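Long-range contacts in response regulator receiver protein (Dyadobacter fermentans, PDB 4XLT), which is probably a phosphorylatable receiver domain of a bacterial two-component signalling pathway, taking up a phosphoryl group on an aspartate and passing the signal on by a conformational change: residues R87-S93 against I109-K115; M4-D10 against D54-D60; A41-R46 against F71-M77. All coordinates share one frame; numbering follows the deposited sequence.

Contact 1 of 3, residues R87-S93 against I109-K115; sequences RLFMISS and IIQLLPK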
loop_
_atom_site.group_PDB
_atom_site.type_symbol
_atom_site.label_atom_id
_atom_site.label_comp_id
_atom_site.label_asym_id
_atom_site.label_seq_id
_atom_site.Cartn_x
_atom_site.Cartn_y
_atom_site.Cartn_z
ATOM N N ARG A 87 -11.781 -2.820 -0.407
ATOM C CA ARG A 87 -12.028 -2.510 0.996
ATOM C C ARG A 87 -12.584 -3.753 1.681
ATOM O O ARG A 87 -13.672 -4.221 1.347
ATOM C CB ARG A 87 -12.998 -1.341 1.139
ATOM C CG ARG A 87 -12.566 -0.084 0.407
ATOM C CD ARG A 87 -11.270 0.490 0.955
ATOM N NE ARG A 87 -10.899 1.713 0.249
ATOM C CZ ARG A 87 -10.037 1.762 -0.761
ATOM N NH1 ARG A 87 -9.435 0.654 -1.178
ATOM N NH2 ARG A 87 -9.768 2.920 -1.347
ATOM N N LEU A 88 -11.829 -4.287 2.636
ATOM C CA LEU A 88 -12.163 -5.556 3.274
ATOM C C LEU A 88 -12.802 -5.353 4.652
ATOM O O LEU A 88 -12.265 -4.636 5.499
ATOM C CB LEU A 88 -10.904 -6.421 3.387
ATOM C CG LEU A 88 -10.934 -7.696 4.234
ATOM C CD1 LEU A 88 -11.983 -8.659 3.736
ATOM C CD2 LEU A 88 -9.567 -8.360 4.234
ATOM N N PHE A 89 -13.954 -5.981 4.865
ATOM C CA PHE A 89 -14.665 -5.869 6.136
ATOM C C PHE A 89 -14.908 -7.235 6.760
ATOM O O PHE A 89 -15.181 -8.213 6.063
ATOM C CB PHE A 89 -15.999 -5.140 5.948
ATOM C CG PHE A 89 -15.849 -3.725 5.480
ATOM C CD1 PHE A 89 -15.732 -3.436 4.131
ATOM C CD2 PHE A 89 -15.813 -2.681 6.390
ATOM C CE1 PHE A 89 -15.582 -2.129 3.700
ATOM C CE2 PHE A 89 -15.664 -1.376 5.963
ATOM C CZ PHE A 89 -15.549 -1.101 4.618
HETATM N N MSE A 90 -14.805 -7.293 8.081
HETATM C CA MSE A 90 -15.075 -8.514 8.825
HETATM C C MSE A 90 -16.528 -8.508 9.301
HETATM O O MSE A 90 -17.022 -7.492 9.786
HETATM C CB MSE A 90 -14.109 -8.639 10.008
HETATM C CG MSE A 90 -14.152 -9.974 10.739
HETATM SE SE MSE A 90 -13.194 -11.399 9.812
HETATM C CE MSE A 90 -11.369 -10.875 10.243
ATOM N N ILE A 91 -17.220 -9.631 9.146
ATOM C CA ILE A 91 -18.598 -9.727 9.620
ATOM C C ILE A 91 -18.770 -10.917 10.556
ATOM O O ILE A 91 -18.138 -11.959 10.373
ATOM C CB ILE A 91 -19.607 -9.846 8.456
ATOM C CG1 ILE A 91 -19.276 -11.054 7.575
ATOM C CG2 ILE A 91 -19.634 -8.561 7.634
ATOM C CD1 ILE A 91 -20.287 -11.309 6.477
ATOM N N SER A 92 -19.622 -10.754 11.562
ATOM C CA SER A 92 -19.843 -11.811 12.544
ATOM C C SER A 92 -21.127 -11.598 13.339
ATOM O O SER A 92 -21.571 -10.463 13.531
ATOM C CB SER A 92 -18.655 -11.904 13.501
ATOM O OG SER A 92 -18.824 -12.968 14.419
ATOM N N SER A 93 -21.715 -12.698 13.800
ATOM C CA SER A 93 -22.904 -12.645 14.642
ATOM C C SER A 93 -22.523 -12.382 16.096
ATOM O O SER A 93 -23.227 -11.673 16.814
ATOM C CB SER A 93 -23.699 -13.948 14.533
ATOM O OG SER A 93 -24.152 -14.157 13.207
ATOM N N ILE A 109 -8.170 -5.461 7.670
ATOM C CA ILE A 109 -9.542 -5.379 8.158
ATOM C C ILE A 109 -9.889 -3.946 8.538
ATOM O O ILE A 109 -9.424 -3.429 9.554
ATOM C CB ILE A 109 -9.781 -6.290 9.371
ATOM C CG1 ILE A 109 -9.442 -7.743 9.027
ATOM C CG2 ILE A 109 -11.226 -6.165 9.838
ATOM C CD1 ILE A 109 -10.289 -8.313 7.911
ATOM N N ILE A 110 -10.709 -3.308 7.714
ATOM C CA ILE A 110 -11.103 -1.929 7.949
ATOM C C ILE A 110 -11.962 -1.801 9.199
ATOM O O ILE A 110 -11.690 -0.975 10.071
ATOM C CB ILE A 110 -11.865 -1.359 6.751
ATOM C CG1 ILE A 110 -10.914 -1.204 5.564
ATOM C CG2 ILE A 110 -12.512 -0.023 7.109
ATOM C CD1 ILE A 110 -11.540 -0.560 4.364
ATOM N N GLN A 111 -12.997 -2.627 9.283
ATOM C CA GLN A 111 -13.926 -2.557 10.397
ATOM C C GLN A 111 -14.690 -3.863 10.559
ATOM O O GLN A 111 -14.994 -4.545 9.579
ATOM C CB GLN A 111 -14.900 -1.393 10.200
ATOM C CG GLN A 111 -15.824 -1.149 11.376
ATOM C CD GLN A 111 -16.650 0.108 11.213
ATOM O OE1 GLN A 111 -16.225 1.065 10.566
ATOM N NE2 GLN A 111 -17.841 0.110 11.797
ATOM N N LEU A 112 -14.988 -4.210 11.805
ATOM C CA LEU A 112 -15.798 -5.378 12.101
ATOM C C LEU A 112 -17.276 -5.001 12.124
ATOM O O LEU A 112 -17.699 -4.161 12.916
ATOM C CB LEU A 112 -15.373 -5.990 13.436
ATOM C CG LEU A 112 -16.240 -7.110 14.006
ATOM C CD1 LEU A 112 -16.420 -8.231 12.995
ATOM C CD2 LEU A 112 -15.620 -7.634 15.291
ATOM N N LEU A 113 -18.056 -5.620 11.243
ATOM C CA LEU A 113 -19.488 -5.355 11.160
ATOM C C LEU A 113 -20.296 -6.497 11.768
ATOM O O LEU A 113 -19.930 -7.663 11.633
ATOM C CB LEU A 113 -19.900 -5.131 9.706
ATOM C CG LEU A 113 -19.050 -4.088 8.981
ATOM C CD1 LEU A 113 -19.404 -4.011 7.503
ATOM C CD2 LEU A 113 -19.203 -2.731 9.651
ATOM N N PRO A 114 -21.400 -6.165 12.449
ATOM C CA PRO A 114 -22.237 -7.193 13.077
ATOM C C PRO A 114 -23.185 -7.876 12.092
ATOM O O PRO A 114 -23.532 -7.292 11.063
ATOM C CB PRO A 114 -23.021 -6.402 14.126
ATOM C CG PRO A 114 -23.150 -5.041 13.528
ATOM C CD PRO A 114 -21.884 -4.802 12.741
ATOM N N LYS A 115 -23.582 -9.105 12.408
ATOM C CA LYS A 115 -24.621 -9.806 11.657
ATOM C C LYS A 115 -25.965 -9.669 12.366
ATOM O O LYS A 115 -26.033 -9.763 13.591
ATOM C CB LYS A 115 -24.276 -11.286 11.486
ATOM C CG LYS A 115 -23.259 -11.589 10.402
ATOM C CD LYS A 115 -23.139 -13.093 10.214
ATOM C CE LYS A 115 -22.223 -13.454 9.060
ATOM N NZ LYS A 115 -22.207 -14.929 8.845
#
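Met90 O, on a residue present as selenomethionine, accepts the amide of Leu113 at N...O 2.6 Å in a nearly straight bond, and Leu112 CA adds a longer C-H...O approach. Met90 N returns a bond to Gln111 O, and Ser92 N one to Leu113 O, the alternating pattern of parallel strands. Ser92 O then takes Lys115 N from 46° above its carbonyl plane, where the strand pairing ends. Oily side chains fill both faces. On one, Met90 bends at chi2 (78°) and chi3 so that its methyl CE reaches Ile109 CD1 at 3.6 Å, while its CG rests on Leu112 CD1. On the other, Phe89 brings its ring atom CE2 to 3.6 Å from Ile110 CG2, which approaches obliquely, and Leu113 CD1 comes within 3.9 Å of Phe89 CB. Shrinking Phe89 to an alanine would probably open a gap beside Ile110 CG2 and cost Leu113 CD1 its ring contacts, leaving it the beta carbon. Lysine suits the end of the pair: Lys115, extended beyond CG, passes CE by Ile91 CD1 (3.9 Å) and carries NZ to salt bridges with Asp10, Asp15 and Asp60, as expected of the conserved lysine of receiver domains. The strands open and close a beta-alpha-beta unit through helix 97-105, with 109-114 at the sheet's edge within the chain. Helix 119-129 covers the Phe89 and Leu113 side through Leu125 and Leu122, helix 68-75 meets Met90 and Ile109, and strand 54-60 flanks 86-92.

Contact 2 of 3, residues M4-D10 against D54-D60; sequences MDFIIVD and DTVILLD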
loop_
_atom_site.group_PDB
_atom_site.type_symbol
_atom_site.label_atom_id
_atom_site.label_comp_id
_atom_site.label_asym_id
_atom_site.label_seq_id
_atom_site.Cartn_x
_atom_site.Cartn_y
_atom_site.Cartn_z
HETATM N N MSE A 4 -19.718 -0.529 -7.688
HETATM C CA MSE A 4 -18.910 -1.418 -6.860
HETATM C C MSE A 4 -19.228 -2.888 -7.080
HETATM O O MSE A 4 -20.369 -3.258 -7.357
HETATM C CB MSE A 4 -19.099 -1.095 -5.378
HETATM C CG MSE A 4 -18.823 0.342 -5.002
HETATM SE SE MSE A 4 -18.871 0.584 -3.071
HETATM C CE MSE A 4 -19.021 2.526 -3.019
ATOM N N ASP A 5 -18.207 -3.726 -6.944
ATOM C CA ASP A 5 -18.406 -5.164 -6.889
ATOM C C ASP A 5 -18.406 -5.606 -5.433
ATOM O O ASP A 5 -17.735 -5.003 -4.594
ATOM C CB ASP A 5 -17.319 -5.907 -7.668
ATOM C CG ASP A 5 -17.380 -5.640 -9.160
ATOM O OD1 ASP A 5 -18.421 -5.137 -9.636
ATOM O OD2 ASP A 5 -16.389 -5.945 -9.857
ATOM N N PHE A 6 -19.165 -6.652 -5.133
ATOM C CA PHE A 6 -19.189 -7.197 -3.784
ATOM C C PHE A 6 -18.795 -8.665 -3.775
ATOM O O PHE A 6 -19.292 -9.465 -4.565
ATOM C CB PHE A 6 -20.568 -7.019 -3.154
ATOM C CG PHE A 6 -20.744 -5.706 -2.445
ATOM C CD1 PHE A 6 -20.890 -4.532 -3.162
ATOM C CD2 PHE A 6 -20.768 -5.648 -1.060
ATOM C CE1 PHE A 6 -21.060 -3.320 -2.515
ATOM C CE2 PHE A 6 -20.935 -4.442 -0.404
ATOM C CZ PHE A 6 -21.081 -3.275 -1.133
ATOM N N ILE A 7 -17.884 -9.002 -2.873
ATOM C CA ILE A 7 -17.455 -10.376 -2.689
ATOM C C ILE A 7 -17.759 -10.811 -1.265
ATOM O O ILE A 7 -17.267 -10.215 -0.309
ATOM C CB ILE A 7 -15.954 -10.538 -2.977
ATOM C CG1 ILE A 7 -15.652 -10.158 -4.429
ATOM C CG2 ILE A 7 -15.503 -11.962 -2.679
ATOM C CD1 ILE A 7 -14.183 -10.172 -4.774
ATOM N N ILE A 8 -18.588 -11.838 -1.124
ATOM C CA ILE A 8 -18.917 -12.360 0.194
ATOM C C ILE A 8 -18.214 -13.692 0.411
ATOM O O ILE A 8 -18.254 -14.573 -0.449
ATOM C CB ILE A 8 -20.436 -12.538 0.379
ATOM C CG1 ILE A 8 -21.181 -11.288 -0.093
ATOM C CG2 ILE A 8 -20.765 -12.834 1.834
ATOM C CD1 ILE A 8 -22.693 -11.430 -0.072
ATOM N N VAL A 9 -17.555 -13.822 1.558
ATOM C CA VAL A 9 -16.851 -15.046 1.925
ATOM C C VAL A 9 -17.394 -15.562 3.251
ATOM O O VAL A 9 -17.116 -14.990 4.305
ATOM C CB VAL A 9 -15.329 -14.822 2.042
ATOM C CG1 VAL A 9 -14.613 -16.149 2.251
ATOM C CG2 VAL A 9 -14.795 -14.114 0.807
ATOM N N ASP A 10 -18.172 -16.638 3.196
ATOM C CA ASP A 10 -18.830 -17.174 4.385
ATOM C C ASP A 10 -19.002 -18.690 4.270
ATOM O O ASP A 10 -19.458 -19.195 3.244
ATOM C CB ASP A 10 -20.188 -16.492 4.591
ATOM C CG ASP A 10 -20.727 -16.649 6.011
ATOM O OD1 ASP A 10 -20.507 -17.707 6.641
ATOM O OD2 ASP A 10 -21.383 -15.704 6.495
ATOM N N ASP A 54 -14.005 -0.916 -8.040
ATOM C CA ASP A 54 -14.069 -0.761 -6.593
ATOM C C ASP A 54 -14.757 -1.978 -5.998
ATOM O O ASP A 54 -15.916 -2.250 -6.296
ATOM C CB ASP A 54 -14.816 0.516 -6.212
ATOM C CG ASP A 54 -14.040 1.769 -6.556
ATOM O OD1 ASP A 54 -13.043 1.669 -7.301
ATOM O OD2 ASP A 54 -14.430 2.856 -6.082
ATOM N N THR A 55 -14.033 -2.719 -5.168
ATOM C CA THR A 55 -14.532 -3.992 -4.673
ATOM C C THR A 55 -14.625 -4.025 -3.153
ATOM O O THR A 55 -13.671 -3.693 -2.451
ATOM C CB THR A 55 -13.640 -5.155 -5.153
ATOM O OG1 THR A 55 -13.652 -5.207 -6.587
ATOM C CG2 THR A 55 -14.134 -6.481 -4.594
ATOM N N VAL A 56 -15.789 -4.423 -2.654
ATOM C CA VAL A 56 -15.987 -4.627 -1.230
ATOM C C VAL A 56 -15.987 -6.124 -0.918
ATOM O O VAL A 56 -16.684 -6.898 -1.569
ATOM C CB VAL A 56 -17.310 -3.992 -0.746
ATOM C CG1 VAL A 56 -17.513 -4.244 0.741
ATOM C CG2 VAL A 56 -17.321 -2.504 -1.043
ATOM N N ILE A 57 -15.197 -6.527 0.071
ATOM C CA ILE A 57 -15.168 -7.921 0.494
ATOM C C ILE A 57 -15.725 -8.079 1.904
ATOM O O ILE A 57 -15.221 -7.479 2.853
ATOM C CB ILE A 57 -13.745 -8.501 0.450
ATOM C CG1 ILE A 57 -13.182 -8.425 -0.972
ATOM C CG2 ILE A 57 -13.747 -9.939 0.949
ATOM C CD1 ILE A 57 -11.821 -9.080 -1.140
ATOM N N LEU A 58 -16.773 -8.887 2.031
ATOM C CA LEU A 58 -17.358 -9.192 3.329
ATOM C C LEU A 58 -16.900 -10.571 3.784
ATOM O O LEU A 58 -17.279 -11.589 3.207
ATOM C CB LEU A 58 -18.883 -9.123 3.268
ATOM C CG LEU A 58 -19.471 -7.828 2.707
ATOM C CD1 LEU A 58 -20.989 -7.856 2.794
ATOM C CD2 LEU A 58 -18.907 -6.609 3.425
ATOM N N LEU A 59 -16.073 -10.591 4.820
ATOM C CA LEU A 59 -15.450 -11.821 5.281
ATOM C C LEU A 59 -15.994 -12.240 6.641
ATOM O O LEU A 59 -15.987 -11.456 7.590
ATOM C CB LEU A 59 -13.934 -11.641 5.345
ATOM C CG LEU A 59 -13.125 -12.802 5.912
ATOM C CD1 LEU A 59 -13.167 -13.991 4.970
ATOM C CD2 LEU A 59 -11.696 -12.363 6.178
ATOM N N ASP A 60 -16.473 -13.476 6.738
ATOM C CA ASP A 60 -17.001 -13.968 8.003
ATOM C C ASP A 60 -15.872 -14.278 8.979
ATOM O O ASP A 60 -14.820 -14.784 8.589
ATOM C CB ASP A 60 -17.868 -15.208 7.793
ATOM C CG ASP A 60 -18.344 -15.811 9.101
ATOM O OD1 ASP A 60 -19.234 -15.219 9.748
ATOM O OD2 ASP A 60 -17.822 -16.877 9.485
HETATM O O HOH W 1 -14.415 -7.051 -8.316
#
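Phe6 lies flat against Val56 where two parallel strands, 4-9 and 54-60, run together through the middle of the CheY-like alpha/beta fold. Its CB sits 4.2 Å from Val56 O. Further out, CD2 meets Val56 CB, which lies over the ring face in a CH-pi contact 3.8 Å from the centroid. CE2 then touches Val56 CG1 at 3.6 Å, and at the tip CZ meets Val56 CG2. A branched valine suits this place because its two methyls span the width of the ring, while Leu122 and Leu126 of helix 119-129 cover Phe6 on its own face of the sheet. The opposite face carries Ile7, Val9, Ile57 and Leu59, with Leu59 CD1 3.7 Å from Val9 CB. Six N-H...O bonds, from Asp5 N to Asp60 N, join the backbones. At the C-terminal ends Asp10, its CG anti to the backbone N (chi1 -161°), stacks its carboxylate on that of Asp60, the predicted phosphorylation site, with planes 13° apart, a pair of like charges that Lys115 probably offsets. At the other end Asp5 OD1 bonds Ser31 and Thr55 OG1 bonds Pro53 O, while one water donates to Asp5 OD2 at 2.7 Å and to Thr55 OG1 at 2.6 Å.

Contact 3 of 3, residues A41-R46 against F71-M77; sequences AIDHLR and FTEHYGM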
loop_
_atom_site.group_PDB
_atom_site.type_symbol
_atom_site.label_atom_id
_atom_site.label_comp_id
_atom_site.label_asym_id
_atom_site.label_seq_id
_atom_site.Cartn_x
_atom_site.Cartn_y
_atom_site.Cartn_z
ATOM N N ALA A 41 -12.036 -18.098 -2.652
ATOM C CA ALA A 41 -12.009 -16.642 -2.623
ATOM C C ALA A 41 -10.614 -16.119 -2.971
ATOM O O ALA A 41 -10.464 -15.204 -3.781
ATOM C CB ALA A 41 -12.444 -16.133 -1.259
ATOM N N ILE A 42 -9.597 -16.710 -2.354
ATOM C CA ILE A 42 -8.218 -16.313 -2.609
ATOM C C ILE A 42 -7.827 -16.603 -4.058
ATOM O O ILE A 42 -7.189 -15.775 -4.712
ATOM C CB ILE A 42 -7.239 -17.024 -1.650
ATOM C CG1 ILE A 42 -7.387 -16.466 -0.233
ATOM C CG2 ILE A 42 -5.804 -16.835 -2.105
ATOM C CD1 ILE A 42 -7.080 -14.981 -0.126
ATOM N N ASP A 43 -8.224 -17.775 -4.552
ATOM C CA ASP A 43 -7.963 -18.164 -5.936
ATOM C C ASP A 43 -8.509 -17.140 -6.926
ATOM O O ASP A 43 -7.827 -16.765 -7.877
ATOM C CB ASP A 43 -8.564 -19.540 -6.238
ATOM C CG ASP A 43 -7.815 -20.669 -5.559
ATOM O OD1 ASP A 43 -6.668 -20.444 -5.121
ATOM O OD2 ASP A 43 -8.373 -21.784 -5.472
ATOM N N HIS A 44 -9.742 -16.696 -6.701
ATOM C CA HIS A 44 -10.351 -15.690 -7.563
ATOM C C HIS A 44 -9.588 -14.367 -7.517
ATOM O O HIS A 44 -9.389 -13.719 -8.546
ATOM C CB HIS A 44 -11.809 -15.458 -7.173
ATOM C CG HIS A 44 -12.419 -14.256 -7.826
ATOM N ND1 HIS A 44 -12.639 -13.075 -7.152
ATOM C CD2 HIS A 44 -12.839 -14.049 -9.097
ATOM C CE1 HIS A 44 -13.176 -12.193 -7.977
ATOM N NE2 HIS A 44 -13.307 -12.759 -9.163
ATOM N N LEU A 45 -9.157 -13.972 -6.324
ATOM C CA LEU A 45 -8.432 -12.717 -6.157
ATOM C C LEU A 45 -7.059 -12.756 -6.829
ATOM O O LEU A 45 -6.587 -11.749 -7.348
ATOM C CB LEU A 45 -8.283 -12.380 -4.672
ATOM C CG LEU A 45 -9.577 -11.989 -3.951
ATOM C CD1 LEU A 45 -9.331 -11.777 -2.465
ATOM C CD2 LEU A 45 -10.175 -10.742 -4.579
ATOM N N ARG A 46 -6.427 -13.924 -6.833
ATOM C CA ARG A 46 -5.099 -14.065 -7.423
ATOM C C ARG A 46 -5.126 -13.932 -8.943
ATOM O O ARG A 46 -4.082 -13.754 -9.572
ATOM C CB ARG A 46 -4.479 -15.406 -7.029
ATOM C CG ARG A 46 -3.898 -15.424 -5.627
ATOM C CD ARG A 46 -3.503 -16.828 -5.201
ATOM N NE ARG A 46 -2.925 -16.843 -3.859
ATOM C CZ ARG A 46 -2.703 -17.947 -3.152
ATOM N NH1 ARG A 46 -3.016 -19.135 -3.652
ATOM N NH2 ARG A 46 -2.174 -17.860 -1.939
ATOM N N PHE A 71 -7.260 -15.977 6.476
ATOM C CA PHE A 71 -7.590 -15.439 5.163
ATOM C C PHE A 71 -6.793 -14.171 4.887
ATOM O O PHE A 71 -6.311 -13.963 3.775
ATOM C CB PHE A 71 -9.090 -15.148 5.057
ATOM C CG PHE A 71 -9.500 -14.530 3.746
ATOM C CD1 PHE A 71 -9.899 -15.327 2.689
ATOM C CD2 PHE A 71 -9.486 -13.152 3.573
ATOM C CE1 PHE A 71 -10.276 -14.766 1.483
ATOM C CE2 PHE A 71 -9.859 -12.585 2.366
ATOM C CZ PHE A 71 -10.257 -13.394 1.320
ATOM N N THR A 72 -6.666 -13.322 5.902
ATOM C CA THR A 72 -5.964 -12.053 5.753
ATOM C C THR A 72 -4.482 -12.262 5.481
ATOM O O THR A 72 -3.844 -11.440 4.826
ATOM C CB THR A 72 -6.123 -11.164 6.998
ATOM O OG1 THR A 72 -5.775 -11.913 8.171
ATOM C CG2 THR A 72 -7.556 -10.671 7.112
ATOM N N GLU A 73 -3.936 -13.364 5.985
ATOM C CA GLU A 73 -2.532 -13.679 5.759
ATOM C C GLU A 73 -2.283 -13.964 4.283
ATOM O O GLU A 73 -1.307 -13.485 3.706
ATOM C CB GLU A 73 -2.095 -14.869 6.613
ATOM C CG GLU A 73 -2.261 -14.644 8.104
ATOM C CD GLU A 73 -1.477 -15.643 8.927
ATOM O OE1 GLU A 73 -0.417 -16.100 8.448
ATOM O OE2 GLU A 73 -1.920 -15.973 10.047
ATOM N N HIS A 74 -3.175 -14.742 3.678
ATOM C CA HIS A 74 -3.108 -14.999 2.246
ATOM C C HIS A 74 -3.488 -13.757 1.453
ATOM O O HIS A 74 -2.967 -13.526 0.365
ATOM C CB HIS A 74 -4.013 -16.167 1.867
ATOM C CG HIS A 74 -3.451 -17.502 2.237
ATOM N ND1 HIS A 74 -2.486 -18.136 1.485
ATOM C CD2 HIS A 74 -3.710 -18.321 3.284
ATOM C CE1 HIS A 74 -2.177 -19.288 2.049
ATOM N NE2 HIS A 74 -2.906 -19.425 3.142
ATOM N N TYR A 75 -4.393 -12.960 2.013
ATOM C CA TYR A 75 -4.824 -11.719 1.382
ATOM C C TYR A 75 -3.680 -10.708 1.318
ATOM O O TYR A 75 -3.532 -9.985 0.331
ATOM C CB TYR A 75 -6.018 -11.126 2.134
ATOM C CG TYR A 75 -6.512 -9.819 1.555
ATOM C CD1 TYR A 75 -7.420 -9.800 0.505
ATOM C CD2 TYR A 75 -6.067 -8.603 2.058
ATOM C CE1 TYR A 75 -7.869 -8.610 -0.029
ATOM C CE2 TYR A 75 -6.510 -7.410 1.532
ATOM C CZ TYR A 75 -7.409 -7.417 0.487
ATOM O OH TYR A 75 -7.853 -6.226 -0.042
ATOM N N GLY A 76 -2.870 -10.665 2.373
ATOM C CA GLY A 76 -1.740 -9.757 2.436
ATOM C C GLY A 76 -0.661 -10.098 1.425
ATOM O O GLY A 76 0.242 -9.298 1.175
HETATM N N MSE A 77 -0.758 -11.291 0.843
HETATM C CA MSE A 77 0.199 -11.752 -0.160
HETATM C C MSE A 77 -0.151 -11.252 -1.564
HETATM O O MSE A 77 0.692 -11.254 -2.459
HETATM C CB MSE A 77 0.283 -13.281 -0.149
HETATM C CG MSE A 77 1.094 -13.852 1.006
HETATM SE SE MSE A 77 0.901 -15.788 1.221
HETATM C CE MSE A 77 0.419 -16.258 -0.610
#
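Ile42 CD1 sits over one face of the Phe71 ring, 4.0 Å from its centroid and 27° off the normal, a CH-pi contact between two neighbouring helices of the receiver fold. Helices 38-46 and 68-75 lie on the same side of the sheet and run nearly parallel, their segment axes 14° apart at 10.7 Å, so it takes long or bulky side chains to bridge them. Phe71 suits this: CG anti to the backbone N (chi1 177°) sends the ring across to the facing helix, where Ala41 CB meets its edge 3.8 Å from Phe71 CE1. Alanine is small enough to fit between that edge and Val9 of strand 4-9. Leu45 CD1 approaches the same ring obliquely and lies 4.0 Å from Tyr75 CD1, at the edge of the tyrosine ring. His74 CB also touches Ile42 CD1, the two side chains crossing at about a right angle. Behind this first shell stands the sheet: Phe71 packs on Leu59, Tyr75 on Ile57 and Leu88. Backbone bonds Tyr75 N to Phe71 O and Leu45 N to Ala41 O fix the helical spacing of these residues. Further along, Arg46 NH2 lies 3.3 Å from Met77 CE, the methyl of a selenomethionine, and Arg46 NH1 forms a salt bridge with Glu104 of the third subunit. Ile42 CG2 lies over one face of the Arg46 guanidinium, 3.3 Å from its plane but displaced toward the rim of the group.

Along the chain the segments come in the order 4-10, 41-46, 54-60, 71-77, 87-93 and 109-115, so contacts 2 and 3 interlock while contact 1 follows both. Contacts 1 and 2 belong to one five-stranded parallel sheet, their centres about 10 Å apart, joined where strands 54-60 and 86-92 are neighbours; Ile91 N probably bonds Leu59 O there. Contact 3 lies on one face of that sheet, its centre about 12 Å from that of contact 2 and about 16 Å from that of contact 1. Contacts 1 and 2 gather strand ends round the predicted phosphorylation site, and contact 3 pairs helices that pack on the Ile7, Val9, Ile57 and Leu59 face of strands 4-9 and 54-60.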